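Local coordinates for GDSL-like protein (Roseburia intestinalis L1-82, PDB 6HFZ), which removes acetyl groups from acetylated beta-mannans as a two-domain carbohydrate esterase of the GDSL-like, SGNH hydrolase type, at residues Q4-Y7 / E8-I11; N142-N146 / N147-A151; A166-M169 / Q170-I173; T172-P175 / E176-G180; I206-F209 / L210-K214. All coordinates share one frame; numbering follows the deposited sequence.

Contact 1 (Q4-Y7 / E8-I11); sequences QIKY and ENGI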
loop_
_atom_site.group_PDB
_atom_site.type_symbol
_atom_site.label_atom_id
_atom_site.label_comp_id
_atom_site.label_asym_id
_atom_site.label_seq_id
_atom_site.Cartn_x
_atom_site.Cartn_y
_atom_site.Cartn_z
ATOM N N GLN A 4 8.062 -2.008 29.406
ATOM C CA GLN A 4 7.692 -0.609 29.532
ATOM C C GLN A 4 8.096 0.071 28.225
ATOM O O GLN A 4 9.269 0.209 27.961
ATOM C CB GLN A 4 8.422 0.046 30.717
ATOM C CG GLN A 4 8.047 1.501 30.923
ATOM C CD GLN A 4 8.736 2.193 32.066
ATOM O OE1 GLN A 4 8.933 3.403 32.016
ATOM N NE2 GLN A 4 9.079 1.440 33.104
ATOM N N ILE A 5 7.107 0.419 27.404
ATOM C CA ILE A 5 7.384 1.207 26.215
ATOM C C ILE A 5 7.683 2.684 26.561
ATOM O O ILE A 5 6.978 3.309 27.349
ATOM C CB ILE A 5 6.241 1.021 25.220
ATOM C CG1 ILE A 5 6.248 -0.443 24.755
ATOM C CG2 ILE A 5 6.392 2.011 24.063
ATOM C CD1 ILE A 5 5.030 -0.878 24.071
ATOM N N LYS A 6 8.686 3.247 25.880
ATOM C CA LYS A 6 9.017 4.658 25.932
ATOM C C LYS A 6 8.229 5.379 24.846
ATOM O O LYS A 6 8.703 5.480 23.749
ATOM C CB LYS A 6 10.524 4.844 25.756
ATOM C CG LYS A 6 11.322 4.009 26.750
ATOM C CD LYS A 6 12.789 4.337 26.845
ATOM C CE LYS A 6 13.629 3.122 27.200
ATOM N NZ LYS A 6 13.070 2.329 28.323
ATOM N N TYR A 7 7.021 5.862 25.181
ATOM C CA TYR A 7 6.046 6.319 24.172
ATOM C C TYR A 7 6.553 7.554 23.418
ATOM O O TYR A 7 6.350 7.688 22.203
ATOM C CB TYR A 7 4.685 6.545 24.824
ATOM C CG TYR A 7 3.905 5.266 24.918
ATOM C CD1 TYR A 7 3.215 4.791 23.821
ATOM C CD2 TYR A 7 3.986 4.436 26.024
ATOM C CE1 TYR A 7 2.514 3.604 23.860
ATOM C CE2 TYR A 7 3.301 3.224 26.069
ATOM C CZ TYR A 7 2.579 2.795 24.974
ATOM O OH TYR A 7 1.888 1.617 24.995
ATOM N N GLU A 8 7.271 8.446 24.104
ATOM C CA GLU A 8 7.835 9.643 23.394
ATOM C C GLU A 8 8.751 9.228 22.213
ATOM O O GLU A 8 8.857 9.926 21.189
ATOM C CB GLU A 8 8.592 10.524 24.398
ATOM C CG GLU A 8 7.660 11.366 25.236
ATOM C CD GLU A 8 7.010 12.492 24.445
ATOM O OE1 GLU A 8 7.723 13.143 23.660
ATOM O OE2 GLU A 8 5.793 12.692 24.596
ATOM N N ASN A 9 9.450 8.102 22.350
ATOM C CA ASN A 9 10.381 7.626 21.315
ATOM C C ASN A 9 9.619 7.139 20.071
ATOM O O ASN A 9 10.249 6.872 19.043
ATOM C CB ASN A 9 11.331 6.542 21.806
ATOM C CG ASN A 9 12.341 7.069 22.803
ATOM O OD1 ASN A 9 12.553 8.282 22.892
ATOM N ND2 ASN A 9 12.977 6.178 23.543
ATOM N N GLY A 10 8.291 7.061 20.179
ATOM C CA GLY A 10 7.422 6.682 19.039
ATOM C C GLY A 10 7.238 7.828 18.048
ATOM O O GLY A 10 6.805 7.602 16.928
ATOM N N ILE A 11 7.509 9.083 18.459
ATOM C CA ILE A 11 7.275 10.220 17.562
ATOM C C ILE A 11 8.518 10.406 16.699
ATOM O O ILE A 11 9.497 10.966 17.126
ATOM C CB ILE A 11 6.880 11.487 18.348
ATOM C CG1 ILE A 11 5.673 11.223 19.242
ATOM C CG2 ILE A 11 6.656 12.668 17.393
ATOM C CD1 ILE A 11 5.522 12.187 20.390
#

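Contact 2 (N142-N146 / N147-A151); sequences NVFYN and NGANA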
loop_
_atom_site.group_PDB
_atom_site.type_symbol
_atom_site.label_atom_id
_atom_site.label_comp_id
_atom_site.label_asym_id
_atom_site.label_seq_id
_atom_site.Cartn_x
_atom_site.Cartn_y
_atom_site.Cartn_z
ATOM N N ASN A 142 5.669 0.398 10.843
ATOM C CA ASN A 142 5.781 -0.896 11.523
ATOM C C ASN A 142 7.233 -1.369 11.391
ATOM O O ASN A 142 8.080 -0.624 10.830
ATOM C CB ASN A 142 4.736 -1.863 10.981
ATOM C CG ASN A 142 3.385 -1.619 11.628
ATOM O OD1 ASN A 142 3.273 -1.698 12.850
ATOM N ND2 ASN A 142 2.376 -1.263 10.846
ATOM N N VAL A 143 7.543 -2.518 11.993
ATOM C CA VAL A 143 8.907 -3.017 12.013
ATOM C C VAL A 143 8.859 -4.553 11.921
ATOM O O VAL A 143 7.917 -5.186 12.423
ATOM C CB VAL A 143 9.605 -2.506 13.298
ATOM C CG1 VAL A 143 8.995 -3.167 14.538
ATOM C CG2 VAL A 143 11.113 -2.690 13.277
ATOM N N PHE A 144 9.907 -5.162 11.356
ATOM C CA PHE A 144 10.139 -6.584 11.397
ATOM C C PHE A 144 10.727 -6.933 12.777
ATOM O O PHE A 144 11.711 -6.326 13.174
ATOM C CB PHE A 144 11.122 -6.971 10.290
ATOM C CG PHE A 144 10.501 -7.121 8.933
ATOM C CD1 PHE A 144 9.961 -8.342 8.560
ATOM C CD2 PHE A 144 10.418 -6.051 8.063
ATOM C CE1 PHE A 144 9.404 -8.507 7.306
ATOM C CE2 PHE A 144 9.836 -6.215 6.814
ATOM C CZ PHE A 144 9.328 -7.436 6.449
ATOM N N TYR A 145 10.157 -7.930 13.479
ATOM C CA TYR A 145 10.607 -8.258 14.855
ATOM C C TYR A 145 11.750 -9.293 14.869
ATOM O O TYR A 145 12.334 -9.560 15.951
ATOM C CB TYR A 145 9.414 -8.640 15.731
ATOM C CG TYR A 145 8.489 -7.486 15.979
ATOM C CD1 TYR A 145 8.840 -6.476 16.851
ATOM C CD2 TYR A 145 7.339 -7.307 15.220
ATOM C CE1 TYR A 145 8.026 -5.365 17.052
ATOM C CE2 TYR A 145 6.543 -6.188 15.378
ATOM C CZ TYR A 145 6.886 -5.208 16.295
ATOM O OH TYR A 145 6.097 -4.088 16.466
ATOM N N ASN A 146 12.029 -9.910 13.725
ATOM C CA ASN A 146 13.122 -10.871 13.637
ATOM C C ASN A 146 14.479 -10.155 13.642
ATOM O O ASN A 146 15.455 -10.717 14.183
ATOM C CB ASN A 146 13.057 -11.747 12.396
ATOM C CG ASN A 146 12.919 -10.949 11.124
ATOM O OD1 ASN A 146 12.033 -10.119 11.023
ATOM N ND2 ASN A 146 13.773 -11.193 10.136
ATOM N N ASN A 147 14.533 -8.955 13.061
ATOM C CA ASN A 147 15.824 -8.237 12.903
ATOM C C ASN A 147 15.769 -6.723 13.136
ATOM O O ASN A 147 16.815 -6.071 12.972
ATOM C CB ASN A 147 16.411 -8.561 11.524
ATOM C CG ASN A 147 15.531 -8.069 10.410
ATOM O OD1 ASN A 147 14.536 -7.407 10.662
ATOM N ND2 ASN A 147 15.877 -8.407 9.190
ATOM N N GLY A 148 14.606 -6.118 13.429
ATOM C CA GLY A 148 14.537 -4.688 13.658
ATOM C C GLY A 148 14.368 -3.846 12.390
ATOM O O GLY A 148 14.458 -2.644 12.479
ATOM N N ALA A 149 14.211 -4.469 11.220
ATOM C CA ALA A 149 14.274 -3.753 9.908
ATOM C C ALA A 149 12.953 -3.058 9.591
ATOM O O ALA A 149 11.886 -3.557 9.899
ATOM C CB ALA A 149 14.612 -4.703 8.781
ATOM N N ASN A 150 13.056 -1.959 8.823
ATOM C CA ASN A 150 11.910 -1.423 8.085
ATOM C C ASN A 150 12.425 -0.440 7.025
ATOM O O ASN A 150 13.624 -0.287 6.879
ATOM C CB ASN A 150 10.867 -0.800 9.021
ATOM C CG ASN A 150 11.330 0.493 9.668
ATOM O OD1 ASN A 150 12.340 1.071 9.257
ATOM N ND2 ASN A 150 10.622 0.942 10.704
ATOM N N ALA A 151 11.511 0.192 6.272
ATOM C CA ALA A 151 11.861 1.110 5.227
ATOM C C ALA A 151 11.683 2.563 5.697
ATOM O O ALA A 151 11.582 3.471 4.915
ATOM C CB ALA A 151 11.064 0.792 3.977
#

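Contact 3 (A166-M169 / Q170-I173); sequences AVSM and QSTI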
loop_
_atom_site.group_PDB
_atom_site.type_symbol
_atom_site.label_atom_id
_atom_site.label_comp_id
_atom_site.label_asym_id
_atom_site.label_seq_id
_atom_site.Cartn_x
_atom_site.Cartn_y
_atom_site.Cartn_z
ATOM N N ALA A 166 4.696 11.530 12.015
ATOM C CA ALA A 166 5.025 10.137 11.781
ATOM C C ALA A 166 5.272 9.451 13.123
ATOM O O ALA A 166 5.972 10.041 13.996
ATOM C CB ALA A 166 6.256 10.033 10.951
ATOM N N VAL A 167 4.783 8.219 13.248
ATOM C CA VAL A 167 5.060 7.438 14.420
ATOM C C VAL A 167 5.666 6.088 14.022
ATOM O O VAL A 167 5.334 5.536 12.933
ATOM C CB VAL A 167 3.821 7.279 15.319
ATOM C CG1 VAL A 167 3.378 8.622 15.884
ATOM C CG2 VAL A 167 2.669 6.582 14.624
ATOM N N SER A 168 6.455 5.513 14.942
ATOM C CA SER A 168 7.273 4.329 14.644
ATOM C C SER A 168 7.205 3.271 15.732
ATOM O O SER A 168 7.348 3.588 16.906
ATOM C CB SER A 168 8.700 4.730 14.393
ATOM O OG SER A 168 9.529 3.595 14.219
HETATM N N MSE A 169 7.109 1.994 15.309
HETATM C CA MSE A 169 7.256 0.835 16.189
HETATM C C MSE A 169 8.715 0.400 16.325
HETATM O O MSE A 169 9.075 -0.332 17.252
HETATM C CB MSE A 169 6.403 -0.343 15.702
HETATM C CG MSE A 169 4.991 0.098 15.279
HETATM SE SE MSE A 169 4.074 1.064 16.739
HETATM C CE MSE A 169 3.398 2.516 15.634
ATOM N N GLN A 170 9.567 0.869 15.408
ATOM C CA GLN A 170 10.981 0.488 15.407
ATOM C C GLN A 170 11.698 1.040 16.647
ATOM O O GLN A 170 12.668 0.429 17.115
ATOM C CB GLN A 170 11.636 0.976 14.116
ATOM C CG GLN A 170 13.055 0.511 13.830
ATOM C CD GLN A 170 13.599 0.945 12.487
ATOM O OE1 GLN A 170 13.679 2.140 12.211
ATOM N NE2 GLN A 170 14.069 0.004 11.661
ATOM N N SER A 171 11.263 2.205 17.103
ATOM C CA SER A 171 11.829 2.939 18.262
ATOM C C SER A 171 10.984 2.830 19.540
ATOM O O SER A 171 11.310 3.519 20.555
ATOM C CB SER A 171 12.046 4.367 17.863
ATOM O OG SER A 171 10.860 4.911 17.330
ATOM N N THR A 172 9.945 1.967 19.555
ATOM C CA THR A 172 9.094 1.792 20.729
ATOM C C THR A 172 8.912 0.311 21.107
ATOM O O THR A 172 9.325 -0.078 22.210
ATOM C CB THR A 172 7.721 2.408 20.509
ATOM O OG1 THR A 172 7.235 1.943 19.242
ATOM C CG2 THR A 172 7.756 3.911 20.572
ATOM N N ILE A 173 8.301 -0.499 20.236
ATOM C CA ILE A 173 8.047 -1.918 20.523
ATOM C C ILE A 173 9.323 -2.766 20.363
ATOM O O ILE A 173 9.654 -3.597 21.201
ATOM C CB ILE A 173 6.908 -2.454 19.641
ATOM C CG1 ILE A 173 5.639 -1.604 19.800
ATOM C CG2 ILE A 173 6.644 -3.906 19.959
ATOM C CD1 ILE A 173 4.462 -2.149 19.005
#

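Contact 4 (T172-P175 / E176-G180); sequences TIYP and EVVAG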
loop_
_atom_site.group_PDB
_atom_site.type_symbol
_atom_site.label_atom_id
_atom_site.label_comp_id
_atom_site.label_asym_id
_atom_site.label_seq_id
_atom_site.Cartn_x
_atom_site.Cartn_y
_atom_site.Cartn_z
ATOM N N THR A 172 9.945 1.967 19.555
ATOM C CA THR A 172 9.094 1.792 20.729
ATOM C C THR A 172 8.912 0.311 21.107
ATOM O O THR A 172 9.325 -0.078 22.210
ATOM C CB THR A 172 7.721 2.408 20.509
ATOM O OG1 THR A 172 7.235 1.943 19.242
ATOM C CG2 THR A 172 7.756 3.911 20.572
ATOM N N ILE A 173 8.301 -0.499 20.236
ATOM C CA ILE A 173 8.047 -1.918 20.523
ATOM C C ILE A 173 9.323 -2.766 20.363
ATOM O O ILE A 173 9.654 -3.597 21.201
ATOM C CB ILE A 173 6.908 -2.454 19.641
ATOM C CG1 ILE A 173 5.639 -1.604 19.800
ATOM C CG2 ILE A 173 6.644 -3.906 19.959
ATOM C CD1 ILE A 173 4.462 -2.149 19.005
ATOM N N TYR A 174 9.993 -2.620 19.225
ATOM C CA TYR A 174 11.196 -3.435 18.921
ATOM C C TYR A 174 12.225 -3.306 20.036
ATOM O O TYR A 174 12.776 -4.332 20.431
ATOM C CB TYR A 174 11.782 -3.137 17.537
ATOM C CG TYR A 174 13.081 -3.849 17.278
ATOM C CD1 TYR A 174 13.169 -5.217 17.025
ATOM C CD2 TYR A 174 14.260 -3.134 17.387
ATOM C CE1 TYR A 174 14.410 -5.841 16.888
ATOM C CE2 TYR A 174 15.492 -3.725 17.201
ATOM C CZ TYR A 174 15.578 -5.086 16.932
ATOM O OH TYR A 174 16.835 -5.650 16.766
ATOM N N PRO A 175 12.535 -2.108 20.585
ATOM C CA PRO A 175 13.475 -2.012 21.719
ATOM C C PRO A 175 13.155 -2.932 22.899
ATOM O O PRO A 175 14.104 -3.532 23.469
ATOM C CB PRO A 175 13.403 -0.534 22.137
ATOM C CG PRO A 175 13.074 0.158 20.800
ATOM C CD PRO A 175 12.116 -0.791 20.091
ATOM N N GLU A 176 11.847 -3.126 23.204
ATOM C CA GLU A 176 11.450 -4.035 24.296
ATOM C C GLU A 176 11.632 -5.503 23.876
ATOM O O GLU A 176 12.029 -6.356 24.696
ATOM C CB GLU A 176 10.052 -3.670 24.822
ATOM C CG GLU A 176 10.040 -2.334 25.559
ATOM C CD GLU A 176 10.907 -2.351 26.813
ATOM O OE1 GLU A 176 10.474 -2.943 27.794
ATOM O OE2 GLU A 176 12.066 -1.897 26.774
ATOM N N VAL A 177 11.468 -5.797 22.579
ATOM C CA VAL A 177 11.698 -7.138 22.045
ATOM C C VAL A 177 13.189 -7.474 22.080
ATOM O O VAL A 177 13.596 -8.549 22.568
ATOM C CB VAL A 177 11.115 -7.313 20.645
ATOM C CG1 VAL A 177 11.542 -8.624 19.990
ATOM C CG2 VAL A 177 9.602 -7.184 20.693
ATOM N N VAL A 178 14.020 -6.577 21.567
ATOM C CA VAL A 178 15.436 -6.927 21.469
ATOM C C VAL A 178 16.058 -7.053 22.882
ATOM O O VAL A 178 17.036 -7.766 23.047
ATOM C CB VAL A 178 16.194 -5.967 20.528
ATOM C CG1 VAL A 178 16.481 -4.595 21.158
ATOM C CG2 VAL A 178 17.484 -6.589 19.986
ATOM N N ALA A 179 15.529 -6.352 23.884
ATOM C CA ALA A 179 16.072 -6.376 25.265
ATOM C C ALA A 179 15.577 -7.612 26.019
ATOM O O ALA A 179 15.979 -7.807 27.180
ATOM C CB ALA A 179 15.682 -5.136 26.041
ATOM N N GLY A 180 14.631 -8.337 25.408
ATOM C CA GLY A 180 14.085 -9.587 25.914
ATOM C C GLY A 180 12.956 -9.405 26.920
ATOM O O GLY A 180 12.609 -10.369 27.629
#

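Contact 5 (I206-F209 / L210-K214); sequences ITYF and LDKVK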
loop_
_atom_site.group_PDB
_atom_site.type_symbol
_atom_site.label_atom_id
_atom_site.label_comp_id
_atom_site.label_asym_id
_atom_site.label_seq_id
_atom_site.Cartn_x
_atom_site.Cartn_y
_atom_site.Cartn_z
ATOM N N ILE A 206 0.120 4.959 18.488
ATOM C CA ILE A 206 -0.496 5.943 17.648
ATOM C C ILE A 206 -1.373 6.858 18.515
ATOM O O ILE A 206 -1.332 8.081 18.362
ATOM C CB ILE A 206 -1.313 5.277 16.535
ATOM C CG1 ILE A 206 -0.405 4.502 15.574
ATOM C CG2 ILE A 206 -2.134 6.331 15.816
ATOM C CD1 ILE A 206 -1.132 3.464 14.711
ATOM N N THR A 207 -2.162 6.267 19.407
ATOM C CA THR A 207 -3.134 7.067 20.214
ATOM C C THR A 207 -2.379 7.961 21.230
ATOM O O THR A 207 -2.860 9.039 21.564
ATOM C CB THR A 207 -4.250 6.196 20.797
ATOM O OG1 THR A 207 -3.699 5.254 21.707
ATOM C CG2 THR A 207 -5.050 5.434 19.762
ATOM N N TYR A 208 -1.215 7.516 21.741
ATOM C CA TYR A 208 -0.353 8.358 22.568
ATOM C C TYR A 208 -0.117 9.711 21.883
ATOM O O TYR A 208 -0.273 10.808 22.475
ATOM C CB TYR A 208 0.993 7.680 22.827
ATOM C CG TYR A 208 1.922 8.559 23.609
ATOM C CD1 TYR A 208 1.833 8.559 24.992
ATOM C CD2 TYR A 208 2.863 9.382 23.013
ATOM C CE1 TYR A 208 2.647 9.368 25.758
ATOM C CE2 TYR A 208 3.693 10.196 23.775
ATOM C CZ TYR A 208 3.561 10.195 25.151
ATOM O OH TYR A 208 4.330 10.953 25.976
ATOM N N PHE A 209 0.215 9.651 20.587
ATOM C CA PHE A 209 0.516 10.831 19.814
ATOM C C PHE A 209 -0.772 11.631 19.583
ATOM O O PHE A 209 -0.759 12.846 19.759
ATOM C CB PHE A 209 1.190 10.455 18.488
ATOM C CG PHE A 209 1.424 11.615 17.555
ATOM C CD1 PHE A 209 2.433 12.527 17.830
ATOM C CD2 PHE A 209 0.634 11.799 16.438
ATOM C CE1 PHE A 209 2.640 13.614 16.996
ATOM C CE2 PHE A 209 0.855 12.877 15.594
ATOM C CZ PHE A 209 1.881 13.751 15.859
ATOM N N LEU A 210 -1.869 10.948 19.196
ATOM C CA LEU A 210 -3.133 11.663 18.878
ATOM C C LEU A 210 -3.557 12.431 20.147
ATOM O O LEU A 210 -3.929 13.585 20.100
ATOM C CB LEU A 210 -4.214 10.686 18.407
ATOM C CG LEU A 210 -3.970 10.087 17.027
ATOM C CD1 LEU A 210 -5.095 9.182 16.621
ATOM C CD2 LEU A 210 -3.756 11.193 16.008
ATOM N N ASP A 211 -3.387 11.790 21.307
ATOM C CA ASP A 211 -3.785 12.456 22.599
ATOM C C ASP A 211 -2.900 13.688 22.855
ATOM O O ASP A 211 -3.372 14.722 23.340
ATOM C CB ASP A 211 -3.767 11.441 23.747
ATOM C CG ASP A 211 -5.085 10.702 23.902
ATOM O OD1 ASP A 211 -6.148 11.340 23.744
ATOM O OD2 ASP A 211 -5.057 9.516 24.176
ATOM N N LYS A 212 -1.597 13.588 22.583
ATOM C CA LYS A 212 -0.679 14.689 22.761
ATOM C C LYS A 212 -1.083 15.854 21.844
ATOM O O LYS A 212 -1.082 17.035 22.243
ATOM C CB LYS A 212 0.771 14.259 22.516
ATOM C CG LYS A 212 1.759 15.416 22.553
ATOM C CD LYS A 212 3.123 15.102 22.030
ATOM C CE LYS A 212 3.846 14.141 22.937
ATOM N NZ LYS A 212 4.248 14.803 24.195
ATOM N N VAL A 213 -1.425 15.533 20.590
ATOM C CA VAL A 213 -1.839 16.566 19.644
ATOM C C VAL A 213 -3.107 17.266 20.130
ATOM O O VAL A 213 -3.238 18.489 19.913
ATOM C CB VAL A 213 -2.023 15.996 18.226
ATOM C CG1 VAL A 213 -2.629 17.001 17.249
ATOM C CG2 VAL A 213 -0.687 15.484 17.723
ATOM N N LYS A 214 -4.065 16.490 20.632
ATOM C CA LYS A 214 -5.362 17.009 21.007
ATOM C C LYS A 214 -5.231 18.017 22.162
ATOM O O LYS A 214 -5.957 19.019 22.200
ATOM C CB LYS A 214 -6.319 15.906 21.438
ATOM C CG LYS A 214 -7.570 16.441 22.125
ATOM C CD LYS A 214 -8.570 15.392 22.492
ATOM C CE LYS A 214 -9.888 16.010 22.928
ATOM N NZ LYS A 214 -9.849 16.443 24.343
#

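Contact 1 (Q4-Y7 / E8-I11)
K6 and Y7 hand their carbonyls to the residues three places on, and the backbone bonds that result define the turn. N9 N donates to K6 O at 3.1 Å and G10 N to Y7 O at 2.9 Å; the second is the straighter, with an N-H...O angle of 153°. I11 N continues the pattern to E8 O at 3.2 Å. This short 3-10 turn delivers the N-terminal stretch into strand 11-13, an outermost strand of the mixed sheet of the SGNH-type alpha/beta fold, and G10, just before the strand, is backbone-bonded to S168. The inside of the turn is tight at G10, where a side-chain carbon would come close to Y7 O. The side-chain contact across the turn is between K6 and N9, which run alongside each other in the same direction, the amide nitrogen lying against the aliphatic part of the lysine. N9 ND2 comes within 3.6 Å of K6 CB and 3.8 Å of K6 CD, touching the methylenes and not the ammonium, because the lysine bends at its third and fourth torsions and carries NZ away. Within 4-7, I5 CG2 sits over the centre of one face of the Y7 ring. The polar ends turn to helix 196-215: Y7 OH is hydrogen-bonded to S204 OG, and E8 OE2 forms a salt bridge with K212 and a hydrogen bond with Y208 OH.

Contact 2 (N142-N146 / N147-A151)
F144 and A149 face each other across a hairpin-like loop whose two arms run nearly antiparallel, 157° apart, without forming regular strands. It links strand 136-141 to helix 152-161 in the alpha/beta domain. The tight part lies along the arms. F144 N points almost straight at A149 O (2.9 Å, N-H...O 178°), and the same oxygen also sits in the plane of the F144 ring at its edge, 3.4 Å from CD2. G148 N returns to F144 O, closing the turn; the positive phi of G148 suits glycine. V143 CG2, swung anti to its own N, is pressed against G148 O at 3.4 Å. Farther down, N150 ND2 reaches N142 O at 3.0 Å with the acceptor close to the amide plane, while N150 OD1 takes Q152 N in the first turn of the next helix. On the inner side, V143 packs on Y174 and Y145 on I173 and V177, with the Y145 side chain near, though not touching, residues with the geometry of a Ser-His-Asp triad, consistent with the SGNH family. The tip is looser and exposed. There N147 OD1 accepts A149 N at 3.0 Å, an Asx turn, and also lies against F144 CB. The N146 and N147 side chains run side by side in the same direction, their amide planes stacked at 27° to each other, with N146 ND2 3.6 Å from N147 CG.

Contact 3 (A166-M169 / Q170-I173)
S168 OG has two partners: Q170 N donates to it at 3.0 Å, and Q152 OE1 of helix 152-161 is hydrogen-bonded to it as well. The serine reaches its neighbour two places on because OG swings anti to N (chi1 175°), beside the carbonyl carbon, which also brings it 3.4 Å from Q170 CB. The S168 carbonyl is engaged in turn: T172 OG1 donates to S168 O at 2.9 Å, lying in the carbonyl plane on a lone pair, with a C=O...O angle of 129°. The same OG1 lies 3.2 Å from M169 CA. M169 O then receives two weak hydrogen bonds, from I173 N at 3.1 Å and from T172 N at 3.4 Å. The apolar side belongs to M169, present as selenomethionine, whose bent chain sets SE beside I173 CD1 at 4.0 Å, the two side chains pointing the same way, and aslant T172. Helix 196-215 backs this face through V205 and L201. In this way the chain leaves strand 166-168 of the sheet and turns into helix 173-178, a strand-to-helix junction of the alpha/beta fold. S171 OG and Q170 NE2 look elsewhere, to N9 O and G148 O. The hydroxyls of S168, S171 and T172 in this largely buried turn each have a hydrogen-bond partner, so the polar groups of the strand-to-helix junction are met within the protein.

Contact 4 (T172-P175 / E176-G180)
The ring of Y174 and the side chain of V178, one helical turn on, cross at a slant. V178 CB stands over one face of the ring, 4.2 Å from its centroid and 27° off the normal, a CH-pi contact, while CG2 reaches past the ring to the hydroxyl, 3.4 Å from Y174 OH. The ring runs along the helix toward V178 because its CG lies anti to N (chi1 174°). A serine in place of Y174 would probably leave V178 CB without the aromatic face it rests on and open a gap where the ring also meets G148. V178 CG1 turns the other way, onto P175 O at 3.5 Å. On another side, I173 CG2 and V177 CG2 meet more loosely, both facing Y145. Beneath the side chains, V178 N donates to Y174 O at 2.8 Å, and A179 N to P175 O at 3.2 Å. The short helix 173-178 then finishes in a Schellman motif at G180, with positive phi and G180 N bonded to V177 O. P175 near the helix start has no amide hydrogen to give. E176 ties the helix outward, by a salt bridge from OE2 to R181 and a hydrogen bond from Q4 N to OE1, implying that its carboxylate is probably charged.

Contact 5 (I206-F209 / L210-K214)
V213 CG2 rests over one face of the F209 ring, 3.8 Å from its centroid and 19° off the normal, displaced toward the rim so that CZ, at 3.6 Å, is the ring atom nearest to it. The same methyl lies 3.3 Å from F209 O. The first torsion (174°) turns the ring away from the backbone N and lays it toward the valine one turn on. With an alanine at F209, V213 is likely to lose the aromatic face it packs on, and a gap would open toward L138. I206 and L210 lie side by side, pointing the same way, with I206 CG2 4.2 Å from L210 CD1. On the partly exposed side Y208 and K212 cross at a slant, K212 CE 4.0 Å from Y208 CE2, with E8 as their shared partner, while the Y208 ring meets that of Y7. Regular helical bonds set this spacing, for instance V213 N to F209 O at 2.9 Å. Part of helix 196-215, the segment lies between sheet and helices: I206 and F209 pack on L138 of strand 136-141, T207 and L210 on W62 of helix 55-66, and L210 and V213 on helix 18-28 through M24 and L20.

From the N terminus, contact 1 closes a tight turn before strand 11-13. Contact 2 follows, closing the hairpin-like loop after strand 136-141. Contact 3 turns the chain from strand 166-168 into helix 173-178, and contact 4 takes over at the shared T172 and I173; contact 5 lies within helix 196-215. All five are local and in series; none encloses another. Contact 3 is the hub: it touches contact 1 through the backbone pairing of G10 with S168 and the N9-S171 bond, contact 2 through Q170, and contact 5 through V167. Contact 1 is tied to contact 5 through E8. Contact 4 reaches contacts 1 and 2 but stays clear of contact 5; contact 2 stays clear of contacts 1 and 5.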